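Local coordinates for protein SalCYP (Salinispora tropica, PDB 7ABA) that belongs to the cytochrome P450 family of haem proteins and holds heme c in a pocket of its mainly helical fold, at residues 55-60 with 314-319; 135-140 with 395-400; 176-181 with 391-396. All coordinates share one frame; numbering follows the deposited sequence.

Contact 1: residues 55-60 with 314-319; sequences FWVLST and TVLLPL
Trp56 and Leu316 carry the backbone pairing of two parallel strands, 55-58 and 314-316. Trp56 N donates to Thr314 O at 2.8 Å, Leu316 N returns an almost straight bond (173°) to Trp56 O, and Leu58 N reaches Leu316 O at 3.1 Å. Around these bonds the side chains sort onto two faces. On one, the ring of Phe55 meets the isobutyl end of Leu316, CE2 lying 3.6 Å from CD1. Phe55 has CG set between its own N and carbonyl carbon (chi1 56°), which brings the CD2-CE2 side of the ring to Leu316, the two side chains crossing at a slant. On the same face Val57 CG1, the methyl anti to the backbone N (chi1 -177°), crosses the proline ring of Pro318 at CG, 3.6 Å away. Both strands belong to the mixed beta sheet of the cytochrome P450 fold, where 55-58 is flanked on its other edge by antiparallel 46-49 and 314-316 by antiparallel 297-300. On the other face Leu58 reaches two partners: its CG lies 3.7 Å from Val315 CG1, and its CD1 runs side by side with Leu317 CD2 at 3.5 Å. Pro318 CD comes to within 3.3 Å of Leu58 O, a buried carbonyl oxygen without a polar partner in the model, where both segments leave their strands, each just ahead of a helix. Farther out, Tyr34 of helix 31-41 touches Leu316 and Pro318, Ala67 of helix 61-68 packs on Leu58 and Leu317, and Leu319, just past the pairing, touches heme c.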
ATOM      1  N   PHE A  55      -3.574  13.703  16.307  1.00 14.19           N
ATOM      2  CA  PHE A  55      -4.354  12.697  15.603  1.00 14.77           C
ATOM      3  C   PHE A  55      -4.562  11.503  16.518  1.00 13.82           C
ATOM      4  O   PHE A  55      -3.774  11.260  17.438  1.00 13.47           O
ATOM      5  CB  PHE A  55      -3.671  12.259  14.295  1.00 15.06           C
ATOM      6  CG  PHE A  55      -2.253  11.751  14.471  1.00 13.13           C
ATOM      7  CD1 PHE A  55      -1.178  12.621  14.435  1.00 16.02           C
ATOM      8  CD2 PHE A  55      -2.004  10.400  14.649  1.00 11.35           C
ATOM      9  CE1 PHE A  55       0.121  12.155  14.589  1.00 17.45           C
ATOM     10  CE2 PHE A  55      -0.708   9.928  14.798  1.00 11.47           C
ATOM     11  CZ  PHE A  55       0.356  10.804  14.768  1.00 12.81           C
ATOM     12  N   TRP A  56      -5.645  10.781  16.263  1.00 11.55           N
ATOM     13  CA  TRP A  56      -5.926   9.530  16.938  1.00 11.49           C
ATOM     14  C   TRP A  56      -5.371   8.380  16.113  1.00 12.13           C
ATOM     15  O   TRP A  56      -5.263   8.467  14.884  1.00 11.06           O
ATOM     16  CB  TRP A  56      -7.430   9.342  17.147  1.00 11.47           C
ATOM     17  CG  TRP A  56      -7.972  10.121  18.295  1.00 12.14           C
ATOM     18  CD1 TRP A  56      -8.567  11.349  18.258  1.00 17.70           C
ATOM     19  CD2 TRP A  56      -7.958   9.721  19.660  1.00 12.62           C
ATOM     20  NE1 TRP A  56      -8.921  11.740  19.532  1.00 13.12           N
ATOM     21  CE2 TRP A  56      -8.559  10.753  20.410  1.00 15.65           C
ATOM     22  CE3 TRP A  56      -7.486   8.590  20.327  1.00 12.66           C
ATOM     23  CZ2 TRP A  56      -8.699  10.681  21.787  1.00 15.14           C
ATOM     24  CZ3 TRP A  56      -7.633   8.518  21.692  1.00 18.80           C
ATOM     25  CH2 TRP A  56      -8.232   9.557  22.409  1.00 15.11           C
ATOM     26  N   VAL A  57      -5.002   7.303  16.803  1.00 11.35           N
ATOM     27  CA  VAL A  57      -4.553   6.068  16.165  1.00 11.10           C
ATOM     28  C   VAL A  57      -5.400   4.932  16.726  1.00 12.52           C
ATOM     29  O   VAL A  57      -5.297   4.608  17.915  1.00 13.71           O
ATOM     30  CB  VAL A  57      -3.059   5.795  16.393  1.00 14.10           C
ATOM     31  CG1 VAL A  57      -2.632   4.533  15.642  1.00 12.57           C
ATOM     32  CG2 VAL A  57      -2.209   6.982  15.946  1.00 11.26           C
ATOM     33  N   LEU A  58      -6.234   4.325  15.884  1.00 11.39           N
ATOM     34  CA  LEU A  58      -6.946   3.123  16.294  1.00  9.82           C
ATOM     35  C   LEU A  58      -5.992   1.937  16.286  1.00  9.54           C
ATOM     36  O   LEU A  58      -5.055   1.871  15.487  1.00  9.12           O
ATOM     37  CB  LEU A  58      -8.133   2.850  15.374  1.00 10.48           C
ATOM     38  CG  LEU A  58      -9.134   4.006  15.282  1.00  9.91           C
ATOM     39  CD1 LEU A  58     -10.373   3.559  14.529  1.00 15.13           C
ATOM     40  CD2 LEU A  58      -9.519   4.530  16.664  1.00 10.59           C
ATOM     41  N   SER A  59      -6.232   0.999  17.193  1.00 11.37           N
ATOM     42  CA  SER A  59      -5.244  -0.021  17.455  1.00 15.36           C
ATOM     43  C   SER A  59      -5.760  -1.454  17.466  1.00 18.54           C
ATOM     44  O   SER A  59      -4.965  -2.367  17.721  1.00 16.82           O
ATOM     45  CB  SER A  59      -4.551   0.278  18.784  1.00 12.45           C
ATOM     46  OG  SER A  59      -5.398   0.062  19.899  1.00 12.67           O
ATOM     47  N   THR A  60      -7.033  -1.694  17.171  1.00  9.75           N
ATOM     48  CA  THR A  60      -7.549  -3.055  17.095  1.00 10.45           C
ATOM     49  C   THR A  60      -8.071  -3.359  15.698  1.00 10.43           C
ATOM     50  O   THR A  60      -8.472  -2.463  14.946  1.00 10.00           O
ATOM     51  CB  THR A  60      -8.668  -3.302  18.110  1.00 11.98           C
ATOM     52  OG1 THR A  60      -9.829  -2.540  17.749  1.00 11.79           O
ATOM     53  CG2 THR A  60      -8.207  -2.945  19.512  1.00 14.47           C
ATOM     54  N   THR A 314      -8.237  14.040  12.985  1.00 11.27           N
ATOM     55  CA  THR A 314      -7.631  13.050  12.108  1.00 10.57           C
ATOM     56  C   THR A 314      -7.516  11.723  12.849  1.00 10.24           C
ATOM     57  O   THR A 314      -7.128  11.688  14.016  1.00 10.63           O
ATOM     58  CB  THR A 314      -6.254  13.527  11.643  1.00 15.15           C
ATOM     59  OG1 THR A 314      -6.417  14.715  10.859  1.00 18.16           O
ATOM     60  CG2 THR A 314      -5.530  12.447  10.794  1.00 14.48           C
ATOM     61  N   VAL A 315      -7.890  10.634  12.173  1.00 10.04           N
ATOM     62  CA  VAL A 315      -7.823   9.286  12.738  1.00  9.36           C
ATOM     63  C   VAL A 315      -7.045   8.406  11.772  1.00  8.77           C
ATOM     64  O   VAL A 315      -7.397   8.302  10.590  1.00 10.58           O
ATOM     65  CB  VAL A 315      -9.217   8.685  13.002  1.00  9.78           C
ATOM     66  CG1 VAL A 315      -9.090   7.321  13.662  1.00 10.84           C
ATOM     67  CG2 VAL A 315     -10.041   9.606  13.888  1.00 10.85           C
ATOM     68  N   LEU A 316      -5.989   7.781  12.268  1.00  9.44           N
ATOM     69  CA  LEU A 316      -5.204   6.859  11.468  1.00  8.24           C
ATOM     70  C   LEU A 316      -5.638   5.424  11.727  1.00  7.99           C
ATOM     71  O   LEU A 316      -5.975   5.046  12.855  1.00  8.37           O
ATOM     72  CB  LEU A 316      -3.711   6.998  11.764  1.00  8.44           C
ATOM     73  CG  LEU A 316      -3.101   8.383  11.563  1.00 14.64           C
ATOM     74  CD1 LEU A 316      -1.572   8.266  11.685  1.00 15.76           C
ATOM     75  CD2 LEU A 316      -3.498   8.987  10.242  1.00 16.99           C
ATOM     76  N   LEU A 317      -5.561   4.621  10.665  1.00  7.95           N
ATOM     77  CA  LEU A 317      -6.004   3.230  10.642  1.00  7.34           C
ATOM     78  C   LEU A 317      -4.827   2.352  10.225  1.00 10.51           C
ATOM     79  O   LEU A 317      -4.775   1.858   9.089  1.00 10.11           O
ATOM     80  CB  LEU A 317      -7.171   3.054   9.678  1.00  8.66           C
ATOM     81  CG  LEU A 317      -8.382   3.969   9.900  1.00 12.23           C
ATOM     82  CD1 LEU A 317      -9.441   3.612   8.884  1.00 10.46           C
ATOM     83  CD2 LEU A 317      -8.911   3.852  11.317  1.00 16.54           C
ATOM     84  N   PRO A 318      -3.856   2.144  11.113  1.00  9.62           N
ATOM     85  CA  PRO A 318      -2.605   1.483  10.694  1.00  8.65           C
ATOM     86  C   PRO A 318      -2.800  -0.011  10.462  1.00 11.69           C
ATOM     87  O   PRO A 318      -3.205  -0.751  11.362  1.00  8.29           O
ATOM     88  CB  PRO A 318      -1.649   1.761  11.857  1.00  8.50           C
ATOM     89  CG  PRO A 318      -2.518   2.056  13.017  1.00 14.86           C
ATOM     90  CD  PRO A 318      -3.796   2.638  12.497  1.00 14.48           C
ATOM     91  N   LEU A 319      -2.486  -0.455   9.243  1.00  7.62           N
ATOM     92  CA  LEU A 319      -2.596  -1.875   8.928  1.00  7.26           C
ATOM     93  C   LEU A 319      -1.604  -2.704   9.733  1.00  9.42           C
ATOM     94  O   LEU A 319      -1.858  -3.885   9.989  1.00 10.98           O
ATOM     95  CB  LEU A 319      -2.392  -2.090   7.426  1.00  5.99           C
ATOM     96  CG  LEU A 319      -3.307  -1.262   6.520  1.00  8.50           C
ATOM     97  CD1 LEU A 319      -3.059  -1.593   5.061  1.00 10.97           C
ATOM     98  CD2 LEU A 319      -4.764  -1.500   6.857  1.00 12.07           C
TER

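Contact 2: residues 135-140 with 395-400; sequences VDRGEV and DLRIVW
Trp400, the C-terminal residue, lays its indole over the backbone of Gly138 and Glu139. From CB the side chain turns to place CG between the residue's N and carbonyl carbon (chi1 57°), bringing the ring back across the other segment. The five-membered ring takes Gly138 CA over its face, 3.6 Å from the centroid, a CH-pi contact. At its edge NE1 donates to Val135 O at 2.9 Å, with the acceptor close to the ring plane, which helps to fix the ring's rotation. CZ3 lies near Glu139 CA, and at the far end of the indole CH2 touches Glu139 C at 3.5 Å and Val140 CG1 at 3.8 Å. The main chain of Trp400 is held as well, its N bonding to Gly138 O from above the carbonyl plane. Next to it strands 139-141 and 397-399 form a two-stranded antiparallel sheet, a small element at the C-terminal end of this P450 chain. Glu139 and Val399 are its non-hydrogen-bonded pair; Val140 and Ile398 are the hydrogen-bonded one, exchanging two N-H to O bonds. Glu139, extended with CG anti to the backbone N (chi1 -180°), runs beside Val399 CG1 and ends in a salt bridge from OE2 to Arg397 NH1 at 2.9 Å. That nitrogen sits well above the carboxylate plane. Arg397 NE meanwhile grips Asp395 OD2 at 3.1 Å, so one guanidinium ties two acids together. Arg137 brings NH2 near Arg397 NH1, a like charge, but its own NH1 is salt-bridged to Glu145 OE1. Trp371 of helix 357-374 touches Val140 and Ile398.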
ATOM      1  N   VAL A 135      20.855 -13.468 -13.706  1.00 12.01           N
ATOM      2  CA  VAL A 135      21.176 -14.679 -12.954  1.00 11.62           C
ATOM      3  C   VAL A 135      22.673 -14.985 -12.990  1.00 12.42           C
ATOM      4  O   VAL A 135      23.221 -15.517 -12.017  1.00 13.44           O
ATOM      5  CB  VAL A 135      20.335 -15.868 -13.464  1.00 17.79           C
ATOM      6  CG1 VAL A 135      20.594 -16.115 -14.933  1.00 21.76           C
ATOM      7  CG2 VAL A 135      20.619 -17.114 -12.641  1.00 25.46           C
ATOM      8  N   ASP A 136      23.368 -14.654 -14.090  1.00 11.32           N
ATOM      9  CA  ASP A 136      24.801 -14.931 -14.173  1.00 18.13           C
ATOM     10  C   ASP A 136      25.629 -14.038 -13.252  1.00 12.31           C
ATOM     11  O   ASP A 136      26.786 -14.362 -12.968  1.00 13.64           O
ATOM     12  CB  ASP A 136      25.293 -14.783 -15.621  1.00 22.79           C
ATOM     13  CG  ASP A 136      25.387 -13.321 -16.087  1.00 34.51           C
ATOM     14  OD1 ASP A 136      24.671 -12.439 -15.557  1.00 28.44           O
ATOM     15  OD2 ASP A 136      26.176 -13.057 -17.017  1.00 33.78           O
ATOM     16  N   ARG A 137      25.067 -12.940 -12.769  1.00 13.76           N
ATOM     17  CA  ARG A 137      25.825 -11.980 -11.979  1.00 11.93           C
ATOM     18  C   ARG A 137      26.079 -12.461 -10.552  1.00 12.72           C
ATOM     19  O   ARG A 137      27.097 -12.092  -9.952  1.00 13.81           O
ATOM     20  CB  ARG A 137      25.073 -10.647 -11.976  1.00 14.11           C
ATOM     21  CG  ARG A 137      25.826  -9.494 -11.341  1.00 20.54           C
ATOM     22  CD  ARG A 137      25.056  -8.184 -11.509  1.00 18.85           C
ATOM     23  NE  ARG A 137      25.322  -7.290 -10.389  1.00 24.94           N
ATOM     24  CZ  ARG A 137      24.533  -6.285 -10.031  1.00 29.14           C
ATOM     25  NH1 ARG A 137      23.420  -6.029 -10.715  1.00 19.99           N
ATOM     26  NH2 ARG A 137      24.852  -5.542  -8.976  1.00 21.25           N
ATOM     27  N   GLY A 138      25.183 -13.270  -9.989  1.00 13.33           N
ATOM     28  CA  GLY A 138      25.325 -13.698  -8.613  1.00 13.09           C
ATOM     29  C   GLY A 138      24.975 -12.640  -7.592  1.00 12.16           C
ATOM     30  O   GLY A 138      25.248 -12.831  -6.396  1.00 11.53           O
ATOM     31  N   GLU A 139      24.408 -11.522  -8.032  1.00 10.78           N
ATOM     32  CA  GLU A 139      23.975 -10.464  -7.130  1.00 10.41           C
ATOM     33  C   GLU A 139      23.031  -9.533  -7.872  1.00 11.69           C
ATOM     34  O   GLU A 139      23.121  -9.382  -9.095  1.00 12.65           O
ATOM     35  CB  GLU A 139      25.170  -9.677  -6.582  1.00 11.02           C
ATOM     36  CG  GLU A 139      24.772  -8.554  -5.626  1.00 12.61           C
ATOM     37  CD  GLU A 139      25.954  -7.929  -4.895  1.00 20.01           C
ATOM     38  OE1 GLU A 139      27.116  -8.284  -5.199  1.00 17.72           O
ATOM     39  OE2 GLU A 139      25.715  -7.081  -4.001  1.00 19.13           O
ATOM     40  N   VAL A 140      22.121  -8.915  -7.117  1.00  9.52           N
ATOM     41  CA  VAL A 140      21.260  -7.874  -7.662  1.00  9.29           C
ATOM     42  C   VAL A 140      20.818  -6.979  -6.518  1.00 11.64           C
ATOM     43  O   VAL A 140      20.709  -7.418  -5.370  1.00 10.06           O
ATOM     44  CB  VAL A 140      20.051  -8.483  -8.420  1.00 12.22           C
ATOM     45  CG1 VAL A 140      19.070  -9.135  -7.458  1.00  9.63           C
ATOM     46  CG2 VAL A 140      19.364  -7.431  -9.297  1.00 14.19           C
ATOM     47  N   ASP A 395      18.373  -0.444   0.091  1.00 13.15           N
ATOM     48  CA  ASP A 395      19.053  -1.179  -0.975  1.00 13.94           C
ATOM     49  C   ASP A 395      19.139  -2.642  -0.544  1.00 13.67           C
ATOM     50  O   ASP A 395      19.989  -3.001   0.276  1.00 18.32           O
ATOM     51  CB  ASP A 395      20.436  -0.596  -1.251  1.00 18.85           C
ATOM     52  CG  ASP A 395      21.161  -1.296  -2.392  1.00 26.93           C
ATOM     53  OD1 ASP A 395      20.544  -2.141  -3.075  1.00 26.25           O
ATOM     54  OD2 ASP A 395      22.358  -0.999  -2.598  1.00 26.89           O
ATOM     55  N   LEU A 396      18.271  -3.481  -1.103  1.00 10.41           N
ATOM     56  CA  LEU A 396      18.225  -4.901  -0.761  1.00 10.65           C
ATOM     57  C   LEU A 396      19.151  -5.659  -1.706  1.00 10.40           C
ATOM     58  O   LEU A 396      18.814  -5.899  -2.867  1.00 10.39           O
ATOM     59  CB  LEU A 396      16.805  -5.434  -0.843  1.00  8.60           C
ATOM     60  CG  LEU A 396      16.647  -6.938  -0.608  1.00  9.53           C
ATOM     61  CD1 LEU A 396      17.166  -7.383   0.771  1.00 11.16           C
ATOM     62  CD2 LEU A 396      15.182  -7.314  -0.769  1.00  7.79           C
ATOM     63  N   ARG A 397      20.313  -6.053  -1.200  1.00 10.32           N
ATOM     64  CA  ARG A 397      21.260  -6.847  -1.971  1.00 12.10           C
ATOM     65  C   ARG A 397      20.998  -8.321  -1.701  1.00 11.77           C
ATOM     66  O   ARG A 397      20.920  -8.738  -0.540  1.00 10.41           O
ATOM     67  CB  ARG A 397      22.701  -6.495  -1.601  1.00 15.95           C
ATOM     68  CG  ARG A 397      23.137  -5.077  -1.950  1.00 32.54           C
ATOM     69  CD  ARG A 397      23.115  -4.835  -3.451  1.00 25.29           C
ATOM     70  NE  ARG A 397      23.632  -3.508  -3.791  1.00 26.91           N
ATOM     71  CZ  ARG A 397      24.787  -3.269  -4.403  1.00 37.68           C
ATOM     72  NH1 ARG A 397      25.583  -4.264  -4.773  1.00 38.66           N
ATOM     73  NH2 ARG A 397      25.149  -2.019  -4.659  1.00 49.91           N
ATOM     74  N   ILE A 398      20.835  -9.101  -2.769  1.00 10.06           N
ATOM     75  CA  ILE A 398      20.698 -10.549  -2.684  1.00  9.98           C
ATOM     76  C   ILE A 398      21.833 -11.154  -3.493  1.00 10.51           C
ATOM     77  O   ILE A 398      22.146 -10.659  -4.580  1.00 10.59           O
ATOM     78  CB  ILE A 398      19.334 -11.044  -3.215  1.00  9.28           C
ATOM     79  CG1 ILE A 398      18.152 -10.300  -2.567  1.00 14.31           C
ATOM     80  CG2 ILE A 398      19.203 -12.545  -3.015  1.00  9.33           C
ATOM     81  CD1 ILE A 398      18.010 -10.501  -1.093  1.00 21.05           C
ATOM     82  N   VAL A 399      22.458 -12.209  -2.960  1.00 10.94           N
ATOM     83  CA  VAL A 399      23.568 -12.879  -3.631  1.00 11.52           C
ATOM     84  C   VAL A 399      23.277 -14.373  -3.722  1.00 12.53           C
ATOM     85  O   VAL A 399      22.509 -14.931  -2.928  1.00 11.24           O
ATOM     86  CB  VAL A 399      24.916 -12.632  -2.921  1.00 15.72           C
ATOM     87  CG1 VAL A 399      25.295 -11.153  -2.995  1.00 13.13           C
ATOM     88  CG2 VAL A 399      24.868 -13.107  -1.470  1.00 13.75           C
ATOM     89  N   TRP A 400      23.887 -15.016  -4.716  1.00 12.96           N
ATOM     90  CA  TRP A 400      23.723 -16.456  -4.924  1.00 17.45           C
ATOM     91  C   TRP A 400      24.908 -17.037  -5.675  1.00 22.86           C
ATOM     92  O   TRP A 400      25.758 -16.307  -6.192  1.00 15.37           O
ATOM     93  CB  TRP A 400      22.423 -16.750  -5.684  1.00 13.23           C
ATOM     94  CG  TRP A 400      22.325 -16.046  -7.008  1.00 13.48           C
ATOM     95  CD1 TRP A 400      22.707 -16.526  -8.230  1.00 14.53           C
ATOM     96  CD2 TRP A 400      21.821 -14.731  -7.234  1.00 10.64           C
ATOM     97  NE1 TRP A 400      22.466 -15.588  -9.203  1.00 11.42           N
ATOM     98  CE2 TRP A 400      21.920 -14.477  -8.618  1.00 10.69           C
ATOM     99  CE3 TRP A 400      21.286 -13.741  -6.403  1.00 11.02           C
ATOM    100  CZ2 TRP A 400      21.513 -13.279  -9.182  1.00 10.44           C
ATOM    101  CZ3 TRP A 400      20.880 -12.557  -6.969  1.00 11.56           C
ATOM    102  CH2 TRP A 400      20.996 -12.336  -8.345  1.00 10.09           C
ATOM    103  OXT TRP A 400      25.049 -18.262  -5.766  1.00 14.31           O
TER

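Contact 3: residues 176-181 with 391-396; sequences MIRSRE and RNVYDL
The chain leaves helix 166-177 at Arg178 and folds into a type I beta turn from Arg178 to Glu181, alongside the irregular loop of 391-396, with Ile177 CA 6.3 Å from Asn392 CA. Val393 supplies most of the contact from the loop side. Its CG2 lies against the helix end and the start of the turn, 3.5 Å from Ile177 O and 4.0 Å from Arg178 CG. Ile177 CG2 meets the same methyl at 4.1 Å and also touches Asn392 O. From the opposite direction comes Glu181, whose chain bends at chi2 (-74°) so that the carboxylate folds over the valine: OE2 is 3.7 Å from both CB and CG2 of Val393. The contact thus rests on van der Waals touches: Arg178 offers its CG to this methyl, while Glu181 offers both CG and a carboxylate oxygen. Both segments are also tied to helices 142-159 and 250-265: Tyr394 OH bonds to Ser143 OG and Asn254 OD1, and Ile177 touches Arg148 and Asp250. The arrangement is a surface meeting of a helix C-terminus and its following turn with the loop leading into C-terminal strand 397-399 of the cytochrome P450 fold.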
ATOM      1  N   MET A 176      10.876  10.521  -6.445  1.00  8.61           N
ATOM      2  CA  MET A 176       9.910  10.668  -5.359  1.00  9.79           C
ATOM      3  C   MET A 176      10.334   9.864  -4.133  1.00  8.15           C
ATOM      4  O   MET A 176      10.307  10.375  -3.006  1.00 12.47           O
ATOM      5  CB  MET A 176       8.519  10.245  -5.837  1.00 11.67           C
ATOM      6  CG  MET A 176       7.960  11.175  -6.898  1.00 13.65           C
ATOM      7  SD  MET A 176       6.269  10.739  -7.365  1.00 17.82           S
ATOM      8  CE  MET A 176       5.834  12.112  -8.422  1.00 16.65           C
ATOM      9  N   ILE A 177      10.737   8.610  -4.332  1.00  8.60           N
ATOM     10  CA  ILE A 177      11.208   7.784  -3.220  1.00 11.76           C
ATOM     11  C   ILE A 177      12.352   8.469  -2.482  1.00 14.04           C
ATOM     12  O   ILE A 177      12.408   8.467  -1.245  1.00 15.68           O
ATOM     13  CB  ILE A 177      11.626   6.395  -3.733  1.00 13.05           C
ATOM     14  CG1 ILE A 177      10.392   5.624  -4.200  1.00 15.46           C
ATOM     15  CG2 ILE A 177      12.367   5.612  -2.632  1.00 15.09           C
ATOM     16  CD1 ILE A 177      10.707   4.362  -4.933  1.00 13.22           C
ATOM     17  N   ARG A 178      13.285   9.055  -3.225  1.00 11.18           N
ATOM     18  CA  ARG A 178      14.502   9.617  -2.663  1.00 10.06           C
ATOM     19  C   ARG A 178      14.358  11.094  -2.310  1.00 10.36           C
ATOM     20  O   ARG A 178      15.370  11.779  -2.105  1.00 13.13           O
ATOM     21  CB  ARG A 178      15.657   9.392  -3.641  1.00 12.29           C
ATOM     22  CG  ARG A 178      15.960   7.903  -3.801  1.00 10.52           C
ATOM     23  CD  ARG A 178      16.899   7.508  -4.935  1.00 21.17           C
ATOM     24  NE  ARG A 178      16.870   6.046  -5.076  1.00 30.33           N
ATOM     25  CZ  ARG A 178      17.449   5.352  -6.052  1.00 46.53           C
ATOM     26  NH1 ARG A 178      18.125   5.965  -7.015  1.00 35.05           N
ATOM     27  NH2 ARG A 178      17.341   4.027  -6.066  1.00 34.98           N
ATOM     28  N   SER A 179      13.123  11.584  -2.180  1.00 13.73           N
ATOM     29  CA  SER A 179      12.887  13.016  -2.043  1.00 14.56           C
ATOM     30  C   SER A 179      13.472  13.599  -0.763  1.00 21.01           C
ATOM     31  O   SER A 179      13.713  14.810  -0.710  1.00 20.71           O
ATOM     32  CB  SER A 179      11.384  13.304  -2.096  1.00 18.03           C
ATOM     33  OG  SER A 179      10.726  12.737  -0.982  1.00 24.95           O
ATOM     34  N   ARG A 180      13.686  12.788   0.274  1.00 20.19           N
ATOM     35  CA  ARG A 180      14.247  13.283   1.529  1.00 24.23           C
ATOM     36  C   ARG A 180      15.743  13.029   1.650  1.00 23.58           C
ATOM     37  O   ARG A 180      16.344  13.422   2.654  1.00 21.62           O
ATOM     38  CB  ARG A 180      13.517  12.655   2.721  1.00 24.55           C
ATOM     39  CG  ARG A 180      12.042  13.032   2.794  1.00 32.07           C
ATOM     40  CD  ARG A 180      11.302  12.229   3.860  1.00 34.84           C
ATOM     41  NE  ARG A 180      11.724  12.572   5.219  1.00 39.40           N
ATOM     42  CZ  ARG A 180      11.114  13.454   6.006  1.00 46.10           C
ATOM     43  NH1 ARG A 180      10.032  14.105   5.589  1.00 52.01           N
ATOM     44  NH2 ARG A 180      11.586  13.686   7.225  1.00 54.75           N
ATOM     45  N   GLU A 181      16.352  12.392   0.651  1.00 16.17           N
ATOM     46  CA  GLU A 181      17.794  12.193   0.615  1.00 22.28           C
ATOM     47  C   GLU A 181      18.497  13.499   0.257  1.00 26.01           C
ATOM     48  O   GLU A 181      17.885  14.457  -0.221  1.00 17.49           O
ATOM     49  CB  GLU A 181      18.162  11.114  -0.403  1.00 21.75           C
ATOM     50  CG  GLU A 181      17.609   9.740  -0.071  1.00 28.24           C
ATOM     51  CD  GLU A 181      18.348   9.093   1.083  1.00 48.75           C
ATOM     52  OE1 GLU A 181      19.597   9.094   1.060  1.00 48.43           O
ATOM     53  OE2 GLU A 181      17.683   8.596   2.012  1.00 40.35           O
ATOM     54  N   ARG A 391      11.581  -0.083   3.796  1.00  9.80           N
ATOM     55  CA  ARG A 391      10.648   0.998   3.529  1.00  7.80           C
ATOM     56  C   ARG A 391      11.463   2.208   3.099  1.00  8.35           C
ATOM     57  O   ARG A 391      12.674   2.276   3.331  1.00  8.90           O
ATOM     58  CB  ARG A 391       9.803   1.327   4.768  1.00 10.36           C
ATOM     59  CG  ARG A 391      10.654   1.737   5.965  1.00 16.21           C
ATOM     60  CD  ARG A 391       9.874   1.754   7.275  1.00 38.07           C
ATOM     61  NE  ARG A 391       8.970   2.895   7.370  1.00 32.43           N
ATOM     62  CZ  ARG A 391       9.204   4.006   8.065  1.00 26.91           C
ATOM     63  NH1 ARG A 391      10.327   4.169   8.751  1.00 23.73           N
ATOM     64  NH2 ARG A 391       8.294   4.969   8.068  1.00 26.68           N
ATOM     65  N   ASN A 392      10.787   3.164   2.472  1.00 10.96           N
ATOM     66  CA  ASN A 392      11.415   4.433   2.077  1.00 11.28           C
ATOM     67  C   ASN A 392      12.635   4.114   1.214  1.00 11.21           C
ATOM     68  O   ASN A 392      12.505   3.331   0.260  1.00 11.35           O
ATOM     69  CB  ASN A 392      11.699   5.246   3.332  1.00 14.75           C
ATOM     70  CG  ASN A 392      10.437   5.595   4.092  1.00 15.45           C
ATOM     71  OD1 ASN A 392       9.382   5.792   3.498  1.00 17.60           O
ATOM     72  ND2 ASN A 392      10.533   5.648   5.413  1.00 23.36           N
ATOM     73  N   VAL A 393      13.805   4.695   1.488  1.00 10.57           N
ATOM     74  CA  VAL A 393      15.019   4.433   0.731  1.00 10.47           C
ATOM     75  C   VAL A 393      15.756   3.267   1.381  1.00 17.31           C
ATOM     76  O   VAL A 393      16.135   3.329   2.555  1.00 11.60           O
ATOM     77  CB  VAL A 393      15.921   5.678   0.668  1.00 11.83           C
ATOM     78  CG1 VAL A 393      17.222   5.371  -0.061  1.00 14.80           C
ATOM     79  CG2 VAL A 393      15.201   6.819  -0.000  1.00 14.28           C
ATOM     80  N   TYR A 394      15.967   2.207   0.613  1.00 10.13           N
ATOM     81  CA  TYR A 394      16.757   1.072   1.064  1.00 13.22           C
ATOM     82  C   TYR A 394      17.419   0.459  -0.157  1.00 15.82           C
ATOM     83  O   TYR A 394      17.076   0.785  -1.296  1.00 14.03           O
ATOM     84  CB  TYR A 394      15.887   0.040   1.793  1.00 12.57           C
ATOM     85  CG  TYR A 394      14.837  -0.575   0.903  1.00 10.53           C
ATOM     86  CD1 TYR A 394      15.125  -1.703   0.150  1.00 11.94           C
ATOM     87  CD2 TYR A 394      13.566  -0.012   0.788  1.00  8.40           C
ATOM     88  CE1 TYR A 394      14.180  -2.269  -0.670  1.00  9.16           C
ATOM     89  CE2 TYR A 394      12.606  -0.575  -0.043  1.00 12.22           C
ATOM     90  CZ  TYR A 394      12.926  -1.705  -0.771  1.00  8.14           C
ATOM     91  OH  TYR A 394      11.995  -2.285  -1.599  1.00 10.31           O
ATOM     92  N   ASP A 395      18.373  -0.444   0.091  1.00 13.15           N
ATOM     93  CA  ASP A 395      19.053  -1.179  -0.975  1.00 13.94           C
ATOM     94  C   ASP A 395      19.139  -2.642  -0.544  1.00 13.67           C
ATOM     95  O   ASP A 395      19.989  -3.001   0.276  1.00 18.32           O
ATOM     96  CB  ASP A 395      20.436  -0.596  -1.251  1.00 18.85           C
ATOM     97  CG  ASP A 395      21.161  -1.296  -2.392  1.00 26.93           C
ATOM     98  OD1 ASP A 395      20.544  -2.141  -3.075  1.00 26.25           O
ATOM     99  OD2 ASP A 395      22.358  -0.999  -2.598  1.00 26.89           O
ATOM    100  N   LEU A 396      18.271  -3.481  -1.103  1.00 10.41           N
ATOM    101  CA  LEU A 396      18.225  -4.901  -0.761  1.00 10.65           C
ATOM    102  C   LEU A 396      19.151  -5.659  -1.706  1.00 10.40           C
ATOM    103  O   LEU A 396      18.814  -5.899  -2.867  1.00 10.39           O
ATOM    104  CB  LEU A 396      16.805  -5.434  -0.843  1.00  8.60           C
ATOM    105  CG  LEU A 396      16.647  -6.938  -0.608  1.00  9.53           C
ATOM    106  CD1 LEU A 396      17.166  -7.383   0.771  1.00 11.16           C
ATOM    107  CD2 LEU A 396      15.182  -7.314  -0.769  1.00  7.79           C
TER

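In the fold
Contact 1 is the buried one, two parallel strands of the mixed sheet joined by backbone bonds and apolar side chains. Contact 2 also pairs strands, but antiparallel and only partly buried, and adds a salt-bridge network and an indole to the backbone bonds; it lies across the chain's centre from contact 1, about 38 Å between centres. Contact 3 is at the surface and depends on van der Waals touches around one valine, without strand pairing. Contacts 2 and 3 share Asp395 and Leu396, so a single C-terminal run meets first the end of helix 166-177 and then strand 139-141. Of the three, contact 1 includes a residue of the heme c pocket, just beyond its strand pairing.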